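Local coordinates for ArsR family transcriptional regulator (Comamonas testosteroni, PDB 6UVU), which represses transcription as an antimony-responsive ArsR-family repressor, probably binding DNA through a winged helix-turn-helix and releasing it when Sb(III) binds, at residues D42-A50 against A65-Q76. Numbering follows the deposited sequence.
Sequences DTRLRLLHA and AVGMKPQAVSNQ
Leu-47 reaches from helix 42-54 into the helix-turn-helix of this ArsR-type winged-helix domain, where the turn 66-69 leads into helix 70-82, probably the recognition helix as in relatives. The two short helical segments run nearly perpendicular (85°) with axes 11.5 Å apart, a spacing that side chains must bridge. Leu-47 does so by dividing its branches: CD1 meets Gln-76 CB at 3.7 Å, while CD2 lies 3.9 Å from Val-73 CG1 and also faces Val-66 CG2. Leu-62 of helix 59-65 packs on the same leucine, extending this apolar centre. One turn earlier, chi1 of Thr-43 (-73°) sets OG1 beside the backbone N and CG2 opposite it, where CG2 meets Met-68 SD tip to tip at 3.5 Å. Arg-46 and Val-66 run alongside each other, pointing opposite ways; Val-66 CG1 sits 4.2 Å above one guanidinium face, displaced toward its rim, while Arg-46 NE bonds to Ile-24 O of the second subunit. No direct hydrogen bond joins the segments. Instead, with Arg-44 NE held by Val-38 O, a water in the guanidinium plane accepts from Arg-44 NH1 at 2.7 Å and donates to Gln-76 OE1.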
# COMPACT_ATOMS: atom_id res chain seq x y z
N ASP B 42 8.19 -7.38 -3.16
CA ASP B 42 8.07 -7.87 -4.52
C ASP B 42 7.46 -9.28 -4.60
O ASP B 42 6.41 -9.50 -5.20
CB ASP B 42 9.47 -7.85 -5.14
CG ASP B 42 9.45 -7.64 -6.63
OD1 ASP B 42 9.14 -8.60 -7.36
OD2 ASP B 42 9.77 -6.50 -7.06
N THR B 43 8.12 -10.24 -3.94
CA THR B 43 7.71 -11.63 -4.04
C THR B 43 6.35 -11.87 -3.39
O THR B 43 5.51 -12.58 -3.95
CB THR B 43 8.78 -12.52 -3.40
OG1 THR B 43 9.91 -12.56 -4.27
CG2 THR B 43 8.26 -13.92 -3.15
N ARG B 44 6.11 -11.28 -2.21
CA ARG B 44 4.83 -11.47 -1.54
C ARG B 44 3.68 -10.95 -2.38
O ARG B 44 2.60 -11.54 -2.40
CB ARG B 44 4.80 -10.79 -0.18
CG ARG B 44 5.64 -11.44 0.89
CD ARG B 44 5.13 -11.07 2.27
NE ARG B 44 5.45 -9.70 2.58
CZ ARG B 44 6.64 -9.27 2.98
NH1 ARG B 44 7.66 -10.11 3.10
NH2 ARG B 44 6.82 -7.98 3.23
N LEU B 45 3.90 -9.82 -3.06
CA LEU B 45 2.84 -9.19 -3.82
C LEU B 45 2.49 -10.03 -5.04
O LEU B 45 1.31 -10.18 -5.38
CB LEU B 45 3.27 -7.78 -4.23
CG LEU B 45 2.19 -6.89 -4.86
CD1 LEU B 45 1.11 -6.56 -3.84
CD2 LEU B 45 2.76 -5.58 -5.45
N ARG B 46 3.50 -10.57 -5.72
CA ARG B 46 3.25 -11.45 -6.85
C ARG B 46 2.56 -12.73 -6.40
O ARG B 46 1.65 -13.22 -7.09
CB ARG B 46 4.56 -11.78 -7.56
CG ARG B 46 5.25 -10.57 -8.19
CD ARG B 46 6.40 -11.03 -9.05
NE ARG B 46 5.94 -11.70 -10.27
CZ ARG B 46 6.47 -12.81 -10.75
NH1 ARG B 46 7.47 -13.39 -10.10
NH2 ARG B 46 6.00 -13.36 -11.87
N LEU B 47 2.96 -13.28 -5.25
CA LEU B 47 2.29 -14.47 -4.72
C LEU B 47 0.83 -14.17 -4.43
O LEU B 47 -0.05 -15.00 -4.72
CB LEU B 47 2.99 -14.93 -3.43
CG LEU B 47 4.28 -15.74 -3.53
CD1 LEU B 47 4.90 -15.96 -2.15
CD2 LEU B 47 3.96 -17.08 -4.18
N LEU B 48 0.57 -12.98 -3.87
CA LEU B 48 -0.79 -12.59 -3.50
C LEU B 48 -1.66 -12.39 -4.74
O LEU B 48 -2.84 -12.73 -4.74
CB LEU B 48 -0.76 -11.31 -2.67
CG LEU B 48 -0.92 -11.33 -1.15
CD1 LEU B 48 -0.62 -12.68 -0.58
CD2 LEU B 48 -0.04 -10.25 -0.50
N HIS B 49 -1.08 -11.81 -5.79
CA HIS B 49 -1.83 -11.66 -7.02
C HIS B 49 -2.13 -13.02 -7.66
O HIS B 49 -3.26 -13.26 -8.09
CB HIS B 49 -1.06 -10.77 -8.00
CG HIS B 49 -1.85 -10.46 -9.24
ND1 HIS B 49 -1.26 -10.18 -10.46
CD2 HIS B 49 -3.19 -10.37 -9.44
CE1 HIS B 49 -2.21 -9.94 -11.35
NE2 HIS B 49 -3.38 -10.05 -10.76
N ALA B 50 -1.12 -13.89 -7.75
CA ALA B 50 -1.34 -15.23 -8.31
C ALA B 50 -2.42 -15.99 -7.55
O ALA B 50 -3.21 -16.72 -8.15
CB ALA B 50 -0.03 -16.02 -8.32
N ALA B 65 3.62 -20.69 -11.15
CA ALA B 65 3.08 -19.44 -11.66
C ALA B 65 4.08 -18.30 -11.56
O ALA B 65 4.20 -17.49 -12.48
CB ALA B 65 1.79 -19.07 -10.92
N VAL B 66 4.81 -18.21 -10.45
CA VAL B 66 5.85 -17.20 -10.28
C VAL B 66 7.18 -17.86 -10.60
O VAL B 66 7.23 -19.05 -10.94
CB VAL B 66 5.83 -16.61 -8.86
CG1 VAL B 66 4.47 -15.97 -8.59
CG2 VAL B 66 6.12 -17.69 -7.81
N GLY B 67 8.28 -17.13 -10.51
CA GLY B 67 9.52 -17.79 -10.91
C GLY B 67 10.29 -18.49 -9.81
O GLY B 67 11.50 -18.27 -9.70
N MET B 68 9.65 -19.33 -8.98
CA MET B 68 10.26 -19.70 -7.71
C MET B 68 10.16 -21.19 -7.42
O MET B 68 9.39 -21.93 -8.03
CB MET B 68 9.62 -18.91 -6.56
CG MET B 68 9.78 -17.41 -6.69
SD MET B 68 8.85 -16.53 -5.43
CE MET B 68 9.54 -17.24 -3.94
N LYS B 69 10.97 -21.63 -6.44
CA LYS B 69 11.05 -23.02 -6.01
C LYS B 69 9.96 -23.32 -4.98
O LYS B 69 9.67 -22.48 -4.13
CB LYS B 69 12.42 -23.31 -5.40
CG LYS B 69 13.57 -23.11 -6.36
CD LYS B 69 14.84 -22.70 -5.63
CE LYS B 69 15.97 -22.50 -6.63
NZ LYS B 69 16.07 -23.67 -7.57
N PRO B 70 9.36 -24.51 -5.02
CA PRO B 70 8.25 -24.79 -4.10
C PRO B 70 8.61 -24.59 -2.64
O PRO B 70 7.78 -24.10 -1.86
CB PRO B 70 7.91 -26.26 -4.39
CG PRO B 70 8.41 -26.49 -5.78
CD PRO B 70 9.65 -25.65 -5.90
N GLN B 71 9.84 -24.93 -2.24
CA GLN B 71 10.17 -24.89 -0.81
C GLN B 71 10.19 -23.46 -0.28
O GLN B 71 9.69 -23.19 0.82
CB GLN B 71 11.51 -25.58 -0.56
CG GLN B 71 11.36 -26.94 0.12
CD GLN B 71 10.48 -26.88 1.37
OE1 GLN B 71 10.65 -26.01 2.23
NE2 GLN B 71 9.53 -27.81 1.48
N ALA B 72 10.78 -22.53 -1.05
CA ALA B 72 10.74 -21.12 -0.66
C ALA B 72 9.31 -20.58 -0.68
O ALA B 72 8.92 -19.82 0.22
CB ALA B 72 11.63 -20.31 -1.60
N VAL B 73 8.53 -20.93 -1.71
CA VAL B 73 7.14 -20.48 -1.78
C VAL B 73 6.36 -21.04 -0.60
O VAL B 73 5.55 -20.33 0.03
CB VAL B 73 6.50 -20.89 -3.12
CG1 VAL B 73 4.98 -20.69 -3.07
CG2 VAL B 73 7.08 -20.09 -4.27
N SER B 74 6.59 -22.31 -0.28
CA SER B 74 5.88 -22.94 0.82
C SER B 74 6.10 -22.17 2.11
O SER B 74 5.15 -21.85 2.83
CB SER B 74 6.32 -24.40 0.99
OG SER B 74 5.75 -24.96 2.17
N ASN B 75 7.35 -21.84 2.40
CA ASN B 75 7.63 -21.14 3.64
C ASN B 75 6.95 -19.78 3.64
O ASN B 75 6.33 -19.39 4.63
CB ASN B 75 9.15 -21.05 3.84
CG ASN B 75 9.82 -22.44 3.91
OD1 ASN B 75 9.15 -23.47 4.12
ND2 ASN B 75 11.14 -22.47 3.74
N GLN B 76 6.98 -19.08 2.49
CA GLN B 76 6.32 -17.79 2.37
C GLN B 76 4.83 -17.89 2.66
O GLN B 76 4.24 -17.00 3.28
CB GLN B 76 6.54 -17.22 0.97
CG GLN B 76 7.95 -16.74 0.67
CD GLN B 76 8.09 -15.24 0.83
OE1 GLN B 76 7.47 -14.62 1.71
NE2 GLN B 76 8.89 -14.62 -0.04
O HOH W 1 8.67 -12.54 2.34